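Local atomic coordinates of Orf c02003 protein (Sulfolobus solfataricus P2, PDB entry 2Q00), a protein that is of unknown function but belongs to the archaeal PaREP1/PaREP8 family and folds as a single, mainly helical chain without strands. Residues S74-T77 with E78-I81; L89-G93 with F94-S98. All coordinates share one frame; numbering follows the deposited sequence.

Interaction 1: S74-T77 with E78-I81; sequences SNNT and EIPI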
loop_
_atom_site.group_PDB
_atom_site.type_symbol
_atom_site.label_atom_id
_atom_site.label_comp_id
_atom_site.label_asym_id
_atom_site.label_seq_id
_atom_site.Cartn_x
_atom_site.Cartn_y
_atom_site.Cartn_z
ATOM N N SER A 74 -0.199 16.769 -1.167
ATOM C CA SER A 74 0.587 17.908 -1.632
ATOM C C SER A 74 1.734 17.451 -2.540
ATOM O O SER A 74 2.061 18.116 -3.529
ATOM C CB SER A 74 1.138 18.677 -0.429
ATOM O OG SER A 74 0.085 19.080 0.436
ATOM N N ASN A 75 2.337 16.316 -2.199
ATOM C CA ASN A 75 3.430 15.755 -2.987
ATOM C C ASN A 75 2.874 15.146 -4.278
ATOM O O ASN A 75 3.440 15.329 -5.360
ATOM C CB ASN A 75 4.166 14.686 -2.171
ATOM C CG ASN A 75 5.222 13.940 -2.985
ATOM O OD1 ASN A 75 4.900 13.162 -3.887
ATOM N ND2 ASN A 75 6.491 14.179 -2.663
ATOM N N ASN A 76 1.766 14.418 -4.154
ATOM C CA ASN A 76 1.129 13.797 -5.313
ATOM C C ASN A 76 -0.364 13.590 -5.072
ATOM O O ASN A 76 -0.761 12.738 -4.278
ATOM C CB ASN A 76 1.787 12.456 -5.639
ATOM C CG ASN A 76 1.240 11.844 -6.908
ATOM O OD1 ASN A 76 0.073 11.472 -6.973
ATOM N ND2 ASN A 76 2.081 11.748 -7.933
ATOM N N THR A 77 -1.180 14.370 -5.776
ATOM C CA THR A 77 -2.632 14.312 -5.640
ATOM C C THR A 77 -3.267 12.912 -5.619
ATOM O O THR A 77 -4.257 12.688 -4.914
ATOM C CB THR A 77 -3.328 15.186 -6.736
ATOM O OG1 THR A 77 -2.691 14.991 -8.009
ATOM C CG2 THR A 77 -3.253 16.668 -6.361
ATOM N N GLU A 78 -2.690 11.962 -6.350
ATOM C CA GLU A 78 -3.239 10.609 -6.414
ATOM C C GLU A 78 -3.093 9.663 -5.225
ATOM O O GLU A 78 -3.936 8.789 -5.040
ATOM C CB GLU A 78 -2.674 9.856 -7.611
ATOM C CG GLU A 78 -2.840 10.509 -8.953
ATOM C CD GLU A 78 -2.509 9.541 -10.075
ATOM O OE1 GLU A 78 -3.227 8.519 -10.210
ATOM O OE2 GLU A 78 -1.530 9.787 -10.813
ATOM N N ILE A 79 -2.058 9.806 -4.406
ATOM C CA ILE A 79 -1.899 8.808 -3.350
ATOM C C ILE A 79 -3.055 8.626 -2.381
ATOM O O ILE A 79 -3.315 7.503 -1.940
ATOM C CB ILE A 79 -0.548 8.957 -2.566
ATOM C CG1 ILE A 79 -0.686 9.939 -1.421
ATOM C CG2 ILE A 79 0.577 9.400 -3.526
ATOM C CD1 ILE A 79 -0.677 11.373 -1.873
ATOM N N PRO A 80 -3.776 9.699 -2.037
ATOM C CA PRO A 80 -4.875 9.427 -1.104
ATOM C C PRO A 80 -5.896 8.460 -1.712
ATOM O O PRO A 80 -6.473 7.632 -1.011
ATOM C CB PRO A 80 -5.461 10.813 -0.830
ATOM C CG PRO A 80 -5.140 11.582 -2.099
ATOM C CD PRO A 80 -3.734 11.122 -2.416
ATOM N N ILE A 81 -6.112 8.539 -3.020
ATOM C CA ILE A 81 -7.062 7.627 -3.640
ATOM C C ILE A 81 -6.461 6.258 -3.966
ATOM O O ILE A 81 -7.188 5.268 -4.031
ATOM C CB ILE A 81 -7.720 8.263 -4.878
ATOM C CG1 ILE A 81 -6.721 9.135 -5.622
ATOM C CG2 ILE A 81 -8.894 9.133 -4.438
ATOM C CD1 ILE A 81 -7.290 9.789 -6.871
#

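Interaction 2: L89-G93 with F94-S98; sequences LHVEG and FHELS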
loop_
_atom_site.group_PDB
_atom_site.type_symbol
_atom_site.label_atom_id
_atom_site.label_comp_id
_atom_site.label_asym_id
_atom_site.label_seq_id
_atom_site.Cartn_x
_atom_site.Cartn_y
_atom_site.Cartn_z
ATOM N N LEU A 89 -8.764 -3.591 -0.685
ATOM C CA LEU A 89 -8.147 -4.896 -0.802
ATOM C C LEU A 89 -8.069 -5.497 0.597
ATOM O O LEU A 89 -8.365 -6.675 0.793
ATOM C CB LEU A 89 -6.733 -4.768 -1.405
ATOM C CG LEU A 89 -6.675 -4.647 -2.928
ATOM C CD1 LEU A 89 -5.292 -4.295 -3.409
ATOM C CD2 LEU A 89 -7.124 -5.973 -3.511
ATOM N N HIS A 90 -7.680 -4.671 1.564
ATOM C CA HIS A 90 -7.537 -5.115 2.941
ATOM C C HIS A 90 -8.841 -5.626 3.551
ATOM O O HIS A 90 -8.923 -6.778 3.991
ATOM C CB HIS A 90 -6.992 -3.971 3.802
ATOM C CG HIS A 90 -6.647 -4.378 5.200
ATOM N ND1 HIS A 90 -6.686 -3.499 6.263
ATOM C CD2 HIS A 90 -6.238 -5.566 5.707
ATOM C CE1 HIS A 90 -6.318 -4.128 7.366
ATOM N NE2 HIS A 90 -6.040 -5.383 7.055
ATOM N N VAL A 91 -9.857 -4.767 3.586
ATOM C CA VAL A 91 -11.149 -5.134 4.165
ATOM C C VAL A 91 -11.931 -6.170 3.356
ATOM O O VAL A 91 -11.974 -7.346 3.712
ATOM C CB VAL A 91 -12.037 -3.892 4.355
ATOM C CG1 VAL A 91 -13.385 -4.302 4.912
ATOM C CG2 VAL A 91 -11.355 -2.912 5.289
ATOM N N GLU A 92 -12.545 -5.727 2.267
ATOM C CA GLU A 92 -13.335 -6.603 1.405
ATOM C C GLU A 92 -12.579 -7.802 0.845
ATOM O O GLU A 92 -13.179 -8.830 0.531
ATOM C CB GLU A 92 -13.912 -5.789 0.249
ATOM C CG GLU A 92 -15.016 -4.850 0.682
ATOM C CD GLU A 92 -15.445 -3.918 -0.422
ATOM O OE1 GLU A 92 -15.680 -4.406 -1.549
ATOM O OE2 GLU A 92 -15.548 -2.699 -0.160
ATOM N N GLY A 93 -11.263 -7.672 0.726
ATOM C CA GLY A 93 -10.474 -8.758 0.179
ATOM C C GLY A 93 -10.043 -9.821 1.170
ATOM O O GLY A 93 -10.579 -10.930 1.186
ATOM N N PHE A 94 -9.063 -9.481 1.997
ATOM C CA PHE A 94 -8.534 -10.405 2.985
ATOM C C PHE A 94 -9.554 -10.783 4.065
ATOM O O PHE A 94 -9.740 -11.966 4.380
ATOM C CB PHE A 94 -7.286 -9.792 3.634
ATOM C CG PHE A 94 -6.603 -10.701 4.620
ATOM C CD1 PHE A 94 -6.102 -11.937 4.213
ATOM C CD2 PHE A 94 -6.452 -10.314 5.955
ATOM C CE1 PHE A 94 -5.456 -12.782 5.121
ATOM C CE2 PHE A 94 -5.808 -11.145 6.876
ATOM C CZ PHE A 94 -5.307 -12.386 6.461
ATOM N N HIS A 95 -10.224 -9.781 4.623
ATOM C CA HIS A 95 -11.194 -10.029 5.683
ATOM C C HIS A 95 -12.540 -10.593 5.235
ATOM O O HIS A 95 -12.939 -11.675 5.679
ATOM C CB HIS A 95 -11.395 -8.747 6.506
ATOM C CG HIS A 95 -10.174 -8.326 7.269
ATOM N ND1 HIS A 95 -9.636 -9.081 8.291
ATOM C CD2 HIS A 95 -9.371 -7.240 7.141
ATOM C CE1 HIS A 95 -8.553 -8.480 8.757
ATOM N NE2 HIS A 95 -8.371 -7.362 8.076
ATOM N N GLU A 96 -13.227 -9.879 4.345
ATOM C CA GLU A 96 -14.545 -10.304 3.875
ATOM C C GLU A 96 -14.581 -11.410 2.810
ATOM O O GLU A 96 -15.628 -12.019 2.588
ATOM C CB GLU A 96 -15.325 -9.080 3.385
ATOM C CG GLU A 96 -15.837 -8.167 4.506
ATOM C CD GLU A 96 -16.376 -6.835 3.985
ATOM O OE1 GLU A 96 -17.053 -6.838 2.930
ATOM O OE2 GLU A 96 -16.132 -5.790 4.632
ATOM N N LEU A 97 -13.454 -11.669 2.151
ATOM C CA LEU A 97 -13.387 -12.721 1.131
ATOM C C LEU A 97 -14.476 -12.538 0.071
ATOM O O LEU A 97 -15.147 -13.496 -0.305
ATOM C CB LEU A 97 -13.566 -14.096 1.791
ATOM C CG LEU A 97 -12.947 -14.315 3.181
ATOM C CD1 LEU A 97 -13.402 -15.658 3.743
ATOM C CD2 LEU A 97 -11.425 -14.254 3.104
ATOM N N SER A 98 -14.638 -11.315 -0.420
ATOM C CA SER A 98 -15.678 -11.031 -1.403
ATOM C C SER A 98 -15.249 -10.338 -2.702
ATOM O O SER A 98 -16.051 -9.631 -3.323
ATOM C CB SER A 98 -16.780 -10.202 -0.737
ATOM O OG SER A 98 -16.238 -9.074 -0.069
#

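Interaction 1: S74-T77 with E78-I81
Asn76 and Glu78 meet through a capping bond: the backbone N of Glu78 donates to OD1 of Asn76 over 2.9 Å. The bond is moderately bent, 137° at the hydrogen, and the donor sits 20° off the carbonyl plane. The Asn76 torsion makes this possible, for with CG opposite the backbone N (chi1 -175°) the amide folds forward along the chain and its oxygen arrives beside the second N-H after it, closing an Asx turn. A second, backbone bond runs from Ile79 N to Asn76 O at 3.2 Å; the position of that oxygen is less certain, but the chain here follows a type I beta turn from Asn76 to Ile79. One asparagine thus accepts through both its side chain and its main chain.

The van der Waals contacts are modest. OD1 of Asn76 also lies 3.3 Å from CB of Glu78, and the two side chains cross at a slant. CB of Asn76 approaches the CG2 branch of Ile79 at 3.9 Å, a nonpolar touch. Farther round the turn, CD of Pro80 lies 3.0 Å from Thr77 O; proline has no N-H to offer this carbonyl, and its CD and CG lie against the oxygen instead.

Charge pairing leads outside the turn: Glu78 OE1 forms a salt bridge with Lys113 on helix 101-122, while Asn76 and Glu78 both touch Phe117 and Ile79 rests on Leu114. These contacts set the turn against the neighbouring helix, with Ile79 buried and Thr77 exposed.

An Asx turn and a type I turn nested at one asparagine, with a proline soon after, are characteristic of the N-terminal entry to a helix, here helix 79-95 of a helical fold.

Interaction 2: L89-G93 with F94-S98
Glu92 O is gripped by two groups of Ser98. The backbone N of Ser98 donates to it over 3.0 Å in a nearly straight bond, 168° at the hydrogen and almost in line with the carbonyl, while Ser98 OG adds a bond of 3.1 Å from the side. With OG tucked between the backbone N and the carbonyl carbon (chi1 51°), the hydroxyl turns back to the same oxygen as the N-H.

The preceding turns are wide. Phe94 N reaches Leu89 O at 3.1 Å, and Glu96 N reaches Val91 O at 2.9 Å, both spanning five residues as in a pi-type turn. Gly93 suits this winding, since a beta carbon there would collide with Leu89 O. Leu97 then takes positive phi and leaves the helix, giving Gly93 O a weak bond from its N.

On one flank the His90 and His95 rings meet obliquely, planes 58° apart, with CD2 of His95 over a face of His90 and the nitrogens NE2 of His90 and NE2 of His95 3.2 Å apart. His90 also stacks on Tyr31 and meets Trp87, and Phe94 CD2 lies over one face of His95. Cutting His90 back to an alanine is likely to leave Tyr31 without its stacking partner and the His95 ring freer to turn.

On another flank Glu96 runs alongside Val91, its OE2 next to CG1, and leans across Glu92, where OE1 of Glu96 lies 3.6 Å from CG of Glu92. The OE1 atoms of Glu92 and Glu96 lie 5.3 Å apart; like charges near the carboxyl end of a helix are mildly unfavourable, but in this solvent-accessible setting any rise in their tendency to hold a proton is likely to be small.

Overall arrangement
Interactions 1 and 2 mark the two ends of helix 79-95: the first forms the turn leading into it, the second the widened last turns and the exit from it. Their centres lie 24 Å apart and their nearest atoms about 10 Å, so they do not touch and are linked through the intervening helix. Both face helix 101-122, interaction 1 through Asn76, Glu78 and Ile79, interaction 2 through Leu89. Interaction 2 also meets helix 23-45, with Leu89, His90 and Phe94. Both are surface contacts, with their centres 13 and 14 Å from the centre of the chain, and no active site or ligand is known for either to serve.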